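Local coordinates for protein NADH oxidoreductase (Mesorhizobium loti, PDB 3PI7) that probably binds NADPH and acts as an oxidoreductase on NAD(P)H, possibly with a quinone as acceptor, at residues P150-I154 with A304-A308; K106-A111 with A130-D136; K179-G183 with L204-A210. All coordinates share one frame; numbering follows the deposited sequence. Where two conformers were deposited one is given.

Interaction 1: residues P150-I154 with A304-A308; sequences PLTAI and AILEA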
# COMPACT_ATOMS: atom_id res chain seq x y z
N PRO A 150 19.78 7.52 -13.52
CA PRO A 150 19.07 7.72 -14.79
C PRO A 150 18.02 6.66 -15.09
O PRO A 150 16.93 7.01 -15.53
CB PRO A 150 20.22 7.67 -15.81
CG PRO A 150 21.35 8.32 -15.05
CD PRO A 150 21.24 7.55 -13.74
N LEU A 151 18.31 5.36 -14.82
CA LEU A 151 17.31 4.34 -15.14
C LEU A 151 16.19 4.36 -14.14
O LEU A 151 15.06 4.13 -14.54
CB LEU A 151 17.92 2.94 -15.25
CG LEU A 151 18.97 2.83 -16.37
CD1 LEU A 151 19.56 1.45 -16.38
CD2 LEU A 151 18.36 3.16 -17.76
N THR A 152 16.47 4.69 -12.86
CA THR A 152 15.39 4.82 -11.88
C THR A 152 14.51 6.01 -12.27
O THR A 152 13.28 5.93 -12.14
CB THR A 152 15.96 5.03 -10.47
OG1 THR A 152 16.85 3.95 -10.19
CG2 THR A 152 14.88 5.09 -9.39
N ALA A 153 15.13 7.11 -12.76
CA ALA A 153 14.35 8.29 -13.14
C ALA A 153 13.44 7.97 -14.30
O ALA A 153 12.28 8.38 -14.30
CB ALA A 153 15.26 9.46 -13.52
N ILE A 154 13.95 7.27 -15.30
CA ILE A 154 13.12 6.92 -16.45
C ILE A 154 12.00 6.02 -16.00
O ILE A 154 10.84 6.27 -16.33
CB ILE A 154 13.98 6.28 -17.56
CG1 ILE A 154 14.90 7.37 -18.17
CG2 ILE A 154 13.09 5.60 -18.67
CD1 ILE A 154 16.09 6.82 -19.01
N ALA A 304 15.11 2.00 -22.17
CA ALA A 304 15.53 2.95 -21.12
C ALA A 304 17.05 3.18 -21.17
O ALA A 304 17.50 4.31 -20.99
CB ALA A 304 15.12 2.46 -19.73
N ILE A 305 17.83 2.09 -21.38
CA ILE A 305 19.30 2.17 -21.47
C ILE A 305 19.65 3.01 -22.70
O ILE A 305 20.50 3.90 -22.60
CB ILE A 305 19.93 0.75 -21.53
CG1 ILE A 305 19.83 0.06 -20.16
CG2 ILE A 305 21.37 0.75 -22.09
CD1 ILE A 305 20.05 -1.49 -20.19
N LEU A 306 18.93 2.78 -23.84
CA LEU A 306 19.19 3.55 -25.06
C LEU A 306 18.81 5.00 -24.88
O LEU A 306 19.53 5.85 -25.36
CB LEU A 306 18.47 2.95 -26.30
CG LEU A 306 18.96 1.56 -26.79
CD1 LEU A 306 17.93 0.92 -27.70
CD2 LEU A 306 20.31 1.67 -27.55
N GLU A 307 17.71 5.29 -24.16
CA GLU A 307 17.25 6.66 -23.91
C GLU A 307 18.20 7.39 -22.96
O GLU A 307 18.45 8.58 -23.17
CB GLU A 307 15.81 6.66 -23.34
CG GLU A 307 15.23 8.04 -23.04
CD GLU A 307 14.93 8.95 -24.23
OE1 GLU A 307 14.87 8.46 -25.38
OE2 GLU A 307 14.73 10.16 -23.99
N ALA A 308 18.70 6.71 -21.90
CA ALA A 308 19.61 7.30 -20.93
C ALA A 308 20.92 7.69 -21.64
O ALA A 308 21.32 8.83 -21.52
CB ALA A 308 19.89 6.33 -19.79

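Interaction 2: residues K106-A111 with A130-D136; sequences KRVAFA and ACIPLLD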
# COMPACT_ATOMS: atom_id res chain seq x y z
N LYS A 106 36.17 -2.87 -23.81
CA LYS A 106 35.20 -1.80 -23.92
C LYS A 106 35.10 -1.02 -22.64
O LYS A 106 35.29 -1.56 -21.55
CB LYS A 106 33.82 -2.36 -24.33
CG LYS A 106 33.86 -2.83 -25.77
CD LYS A 106 32.55 -3.42 -26.27
CE LYS A 106 32.67 -3.74 -27.75
NZ LYS A 106 32.20 -5.13 -28.07
N ARG A 107 34.88 0.28 -22.79
CA ARG A 107 34.67 1.19 -21.70
C ARG A 107 33.18 1.14 -21.41
O ARG A 107 32.36 1.29 -22.33
CB ARG A 107 35.13 2.55 -22.13
CG ARG A 107 34.80 3.66 -21.19
CD ARG A 107 35.29 4.92 -21.89
NE ARG A 107 34.47 5.32 -23.05
CZ ARG A 107 34.01 6.55 -23.20
NH1 ARG A 107 34.28 7.49 -22.29
NH2 ARG A 107 33.26 6.87 -24.25
N VAL A 108 32.82 0.84 -20.16
CA VAL A 108 31.43 0.62 -19.81
C VAL A 108 31.02 1.33 -18.56
O VAL A 108 31.84 1.54 -17.65
CB VAL A 108 31.15 -0.92 -19.58
CG1 VAL A 108 31.27 -1.74 -20.86
CG2 VAL A 108 32.02 -1.50 -18.46
N ALA A 109 29.74 1.66 -18.49
CA ALA A 109 29.09 2.02 -17.24
C ALA A 109 28.71 0.68 -16.65
O ALA A 109 28.34 -0.22 -17.41
CB ALA A 109 27.86 2.87 -17.50
N PHE A 110 28.85 0.47 -15.34
CA PHE A 110 28.50 -0.85 -14.85
C PHE A 110 27.82 -0.79 -13.49
O PHE A 110 28.04 0.16 -12.74
CB PHE A 110 29.72 -1.76 -14.77
CG PHE A 110 30.74 -1.30 -13.77
CD1 PHE A 110 31.73 -0.39 -14.12
CD2 PHE A 110 30.74 -1.81 -12.48
CE1 PHE A 110 32.67 0.06 -13.18
CE2 PHE A 110 31.65 -1.34 -11.53
CZ PHE A 110 32.62 -0.43 -11.90
N ALA A 111 27.07 -1.84 -13.17
CA ALA A 111 26.40 -2.03 -11.89
C ALA A 111 26.87 -3.38 -11.39
O ALA A 111 26.82 -4.36 -12.12
CB ALA A 111 24.88 -1.96 -12.06
N ALA A 130 25.08 -6.35 -16.98
CA ALA A 130 24.91 -5.17 -16.14
C ALA A 130 25.85 -4.04 -16.60
O ALA A 130 26.08 -3.07 -15.87
CB ALA A 130 25.18 -5.53 -14.70
N CYS A 131 26.40 -4.19 -17.82
CA CYS A 131 27.31 -3.22 -18.39
C CYS A 131 26.71 -2.53 -19.54
O CYS A 131 25.99 -3.14 -20.32
CB CYS A 131 28.62 -3.89 -18.81
SG CYS A 131 29.53 -4.59 -17.43
N ILE A 132 27.04 -1.25 -19.68
CA ILE A 132 26.57 -0.49 -20.84
C ILE A 132 27.79 0.01 -21.56
O ILE A 132 28.44 0.93 -21.05
CB ILE A 132 25.63 0.68 -20.44
CG1 ILE A 132 24.38 0.21 -19.67
CG2 ILE A 132 25.30 1.56 -21.65
CD1 ILE A 132 23.55 1.38 -19.07
N PRO A 133 28.14 -0.57 -22.73
CA PRO A 133 29.29 -0.03 -23.46
C PRO A 133 28.99 1.41 -23.83
O PRO A 133 27.89 1.73 -24.30
CB PRO A 133 29.41 -0.95 -24.68
CG PRO A 133 28.64 -2.21 -24.29
CD PRO A 133 27.50 -1.67 -23.47
N LEU A 134 29.90 2.28 -23.49
CA LEU A 134 29.61 3.66 -23.79
C LEU A 134 29.95 3.98 -25.21
O LEU A 134 30.91 3.40 -25.78
CB LEU A 134 30.39 4.59 -22.86
CG LEU A 134 30.24 4.37 -21.36
CD1 LEU A 134 31.14 5.33 -20.61
CD2 LEU A 134 28.80 4.54 -20.92
N LEU A 135 29.17 4.88 -25.80
CA LEU A 135 29.45 5.41 -27.14
C LEU A 135 30.84 6.02 -27.07
O LEU A 135 31.20 6.57 -26.02
CB LEU A 135 28.38 6.44 -27.50
CG LEU A 135 28.52 7.17 -28.82
CD1 LEU A 135 28.22 6.26 -30.01
CD2 LEU A 135 27.60 8.33 -28.85
N ASP A 136 31.65 5.88 -28.14
CA ASP A 136 33.04 6.35 -28.18
C ASP A 136 33.23 7.84 -27.81
O ASP A 136 34.28 8.19 -27.26
CB ASP A 136 33.63 6.10 -29.58
CG ASP A 136 32.87 6.82 -30.69
OD1 ASP A 136 31.65 6.57 -30.85
OD2 ASP A 136 33.50 7.62 -31.41
O HOH W 1 33.47 3.99 -25.38

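Interaction 3: residues K179-G183 with L204-A210; sequences KLIIG and LLKDIGA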
# COMPACT_ATOMS: atom_id res chain seq x y z
N LYS A 179 16.31 15.47 -9.06
CA LYS A 179 16.66 16.47 -10.04
C LYS A 179 16.56 15.92 -11.46
O LYS A 179 16.10 16.64 -12.34
CB LYS A 179 18.05 17.06 -9.76
CG LYS A 179 18.07 17.83 -8.44
CD LYS A 179 19.27 18.76 -8.27
CE LYS A 179 20.56 18.04 -7.98
NZ LYS A 179 21.61 19.01 -7.59
N LEU A 180 16.92 14.64 -11.70
CA LEU A 180 16.75 14.07 -13.04
C LEU A 180 15.25 13.97 -13.40
O LEU A 180 14.86 14.24 -14.54
CB LEU A 180 17.38 12.66 -13.11
CG LEU A 180 18.91 12.56 -13.09
CD1 LEU A 180 19.32 11.14 -13.01
CD2 LEU A 180 19.53 13.25 -14.28
N ILE A 181 14.42 13.55 -12.45
CA ILE A 181 12.97 13.41 -12.68
C ILE A 181 12.36 14.78 -12.93
O ILE A 181 11.54 14.91 -13.83
CB ILE A 181 12.27 12.64 -11.53
CG1 ILE A 181 12.84 11.21 -11.50
CG2 ILE A 181 10.71 12.60 -11.76
CD1 ILE A 181 12.36 10.33 -10.35
N ILE A 182 12.79 15.79 -12.15
CA ILE A 182 12.28 17.16 -12.33
C ILE A 182 12.54 17.62 -13.79
O ILE A 182 11.62 18.13 -14.43
CB ILE A 182 12.86 18.15 -11.28
CG1 ILE A 182 12.29 17.87 -9.88
CG2 ILE A 182 12.51 19.60 -11.68
CD1 ILE A 182 13.04 18.51 -8.70
N GLY A 183 13.75 17.36 -14.30
CA GLY A 183 14.15 17.67 -15.68
C GLY A 183 13.25 17.01 -16.72
O GLY A 183 12.74 17.69 -17.62
N LEU A 204 17.10 26.56 -6.61
CA LEU A 204 17.69 25.67 -7.60
C LEU A 204 16.70 24.65 -8.11
O LEU A 204 16.73 24.32 -9.30
CB LEU A 204 18.98 24.99 -7.12
CG LEU A 204 18.93 23.84 -6.11
CD1 LEU A 204 18.97 22.50 -6.82
CD2 LEU A 204 20.17 23.89 -5.20
N LEU A 205 15.83 24.14 -7.23
CA LEU A 205 14.85 23.13 -7.65
C LEU A 205 13.78 23.74 -8.53
O LEU A 205 13.38 23.13 -9.51
CB LEU A 205 14.24 22.37 -6.47
CG LEU A 205 15.26 21.46 -5.79
CD1 LEU A 205 14.70 20.82 -4.57
CD2 LEU A 205 15.84 20.41 -6.76
N LYS A 206 13.40 25.00 -8.24
CA LYS A 206 12.44 25.69 -9.09
C LYS A 206 13.06 25.99 -10.45
O LYS A 206 12.38 25.88 -11.48
CB LYS A 206 11.95 26.95 -8.41
CG LYS A 206 10.84 26.67 -7.43
CD LYS A 206 10.50 27.90 -6.62
CE LYS A 206 9.33 27.63 -5.71
NZ LYS A 206 9.01 28.80 -4.84
N ASP A 207 14.37 26.30 -10.47
CA ASP A 207 15.11 26.59 -11.69
C ASP A 207 15.09 25.41 -12.66
O ASP A 207 14.88 25.61 -13.85
CB ASP A 207 16.57 26.96 -11.37
CG ASP A 207 17.36 27.37 -12.59
OD1 ASP A 207 16.98 28.39 -13.22
OD2 ASP A 207 18.33 26.66 -12.93
N ILE A 208 15.24 24.19 -12.15
CA ILE A 208 15.26 23.02 -13.03
C ILE A 208 13.84 22.54 -13.40
O ILE A 208 13.71 21.66 -14.26
CB ILE A 208 16.14 21.89 -12.44
CG1 ILE A 208 15.74 21.54 -11.01
CG2 ILE A 208 17.63 22.27 -12.54
CD1 ILE A 208 16.09 20.18 -10.62
N GLY A 209 12.81 23.10 -12.77
CA GLY A 209 11.44 22.76 -13.17
C GLY A 209 10.45 22.35 -12.12
O GLY A 209 9.34 21.94 -12.48
N ALA A 210 10.80 22.41 -10.82
CA ALA A 210 9.81 22.02 -9.81
C ALA A 210 8.72 23.08 -9.75
O ALA A 210 9.02 24.27 -9.80
CB ALA A 210 10.45 21.84 -8.46

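Interaction 1: residues P150-I154 with A304-A308
Ile154 and Leu151, one turn apart on helix 148-163, close over Ala304 and Ala308, a pair of small residues that form a low patch on helix 298-313. Take Ile154 outward from CB. At that carbon the chain forks. CG2, anti to the backbone N, meets the methyl of Ala304, with 3.9 Å from Ile154 CG2 to Ala304 CB. The other branch, CG1, lies beside the backbone N (chi1 -70°) and carries CD1 against the turn from Ala304 to Ala308. There Ile154 CD1 sits 3.5 Å from Ala304 O and 3.9 Å from Ala308 CB, while the CG of Glu307 borders it loosely.

The axes of the two short segments pass 9.6 Å apart at 114°. One helix leads into the first strand of the Rossmann domain, 167-170, and the other comes after its last strand, 284-287, and helix 290-296, so the contact brings entry and exit of the nucleotide-binding fold together.

Leu151 works beside Ile154 with a fork of its own. Seen from Ala304 CB, Leu151 CD2 comes in about a right angle round from Ile154 CG2, 3.5 Å from Ala304 O and 3.9 Å from Ala304 CB, and it also reaches Ala308. Leu151 CD1 instead leans on Ile305, 4.0 Å from Ile305 CG1. Further along, Pro150 CB faces Ala308 CB at 4.2 Å, and Trp317 touches Pro150, Ile154 and Ala308.

Interaction 2: residues K106-A111 with A130-D136
Arg107 leaves its strand with CG anti to the backbone N (chi1 172°) and then bends at chi3 (71°), which lays its guanidinium over Leu134. The two side chains cross at about a right angle. Leu134 CD1 touches the flat group over the centre of one face, 4.1 Å from Arg107 CZ. In the guanidinium plane, water 1 accepts from Arg107 NE (2.9 Å) and donates to Leu134 O (2.7 Å), while NH1 forms a salt bridge with Asp140 and NH2 bonds Val138 O. With an alanine in place of Arg107, Asp140 would probably lose its charged mate, and Leu134 CD1 the flat group it lies against.

The two backbones are joined by four hydrogen bonds. Leu134 N donates almost straight to Arg107 O (2.9 Å, N-H...O 173°). Next come the two bonds of the hydrogen-bonded pair Ala109 and Ile132: Ile132 N to Ala109 O at 2.8 Å, and Ala109 N to Ile132 O at 3.0 Å. Ala111 N closes the run on Ala130 O at 3.1 Å. One face carries Val108 and Phe110 against Cys131 and Pro133; Ala109 and Ile132 point to the other, where Leu134 CD2 comes up against Ala109 CB at 3.9 Å.

Strand 107-111 is flanked by strands 131-133 and 86-94, both antiparallel to it, in the curled sheet of the GroES-like domain.

Interaction 3: residues K179-G183 with L204-A210
Leu205 O takes two backbone N-H groups at the end of the helix whose side chains pack on Lys179 and Ile182: Ala210 N bonds Leu205 O at 3.0 Å, and Gly209 N reaches the same oxygen at 3.3 Å, a weak bond. Gly209 N also bonds Lys206 O at 3.1 Å. This bond and that from Ala210 N to Leu205 O, with Gly209 at positive phi (130°), make a Schellman motif, and those backbone angles call for glycine by themselves.

The turn becomes part of the interface because Ile182 presses on it. Its CG2 branch lies against the peptide leaving Gly209, 3.4 Å from Ile182 CG2 to Ala210 N, so the capped end is covered by a methyl group. The other branch brings Ile182 CD1 to Leu205 CD2 at 3.9 Å. Ile208 fills in between. Its CG1 stands between the backbone N and the carbonyl carbon (chi1 52°), which swings CD1 out to lie 3.8 Å from Ile182 CG2.

Ile208 CD1 also meets the aliphatic part of Lys179, 3.8 Å from Lys179 CG, which Leu205 CD2 touches as well. The side chains of Lys179 and Leu204 cross at about a right angle, with Lys179 CD 4.0 Å from Leu204 CD1; beyond CD the lysine bends away.

On the sheet side, Val194 of strand 191-196 touches both Ile182 and Leu205. Segments 179-183 and 204-208 make 35°, and their helices, with the strand between them in sequence, belong to the beta-alpha-beta-alpha-beta half of a Rossmann fold, which in related enzymes usually receives the adenosine end of the dinucleotide.

Interaction 2 comes first along the chain, in the GroES-like part; interaction 1 then joins the ends of a long stretch of chain, within which interaction 3 falls, in the Rossmann part. Interaction 1 lies between the others, its centre 14 Å from that of interaction 2 and 17 Å from that of interaction 3, and touches both. Ile305 of helix 298-313 packs on Ile132 of strand 131-133, while Ala153 of helix 148-163 packs on Leu180 and Ile181 of helix 176-188. Interactions 2 and 3 stay about 12 Å apart at their nearest atoms. The helix pair thus links the curled, mixed sheet of the GroES-like domain to the helical layer of the other.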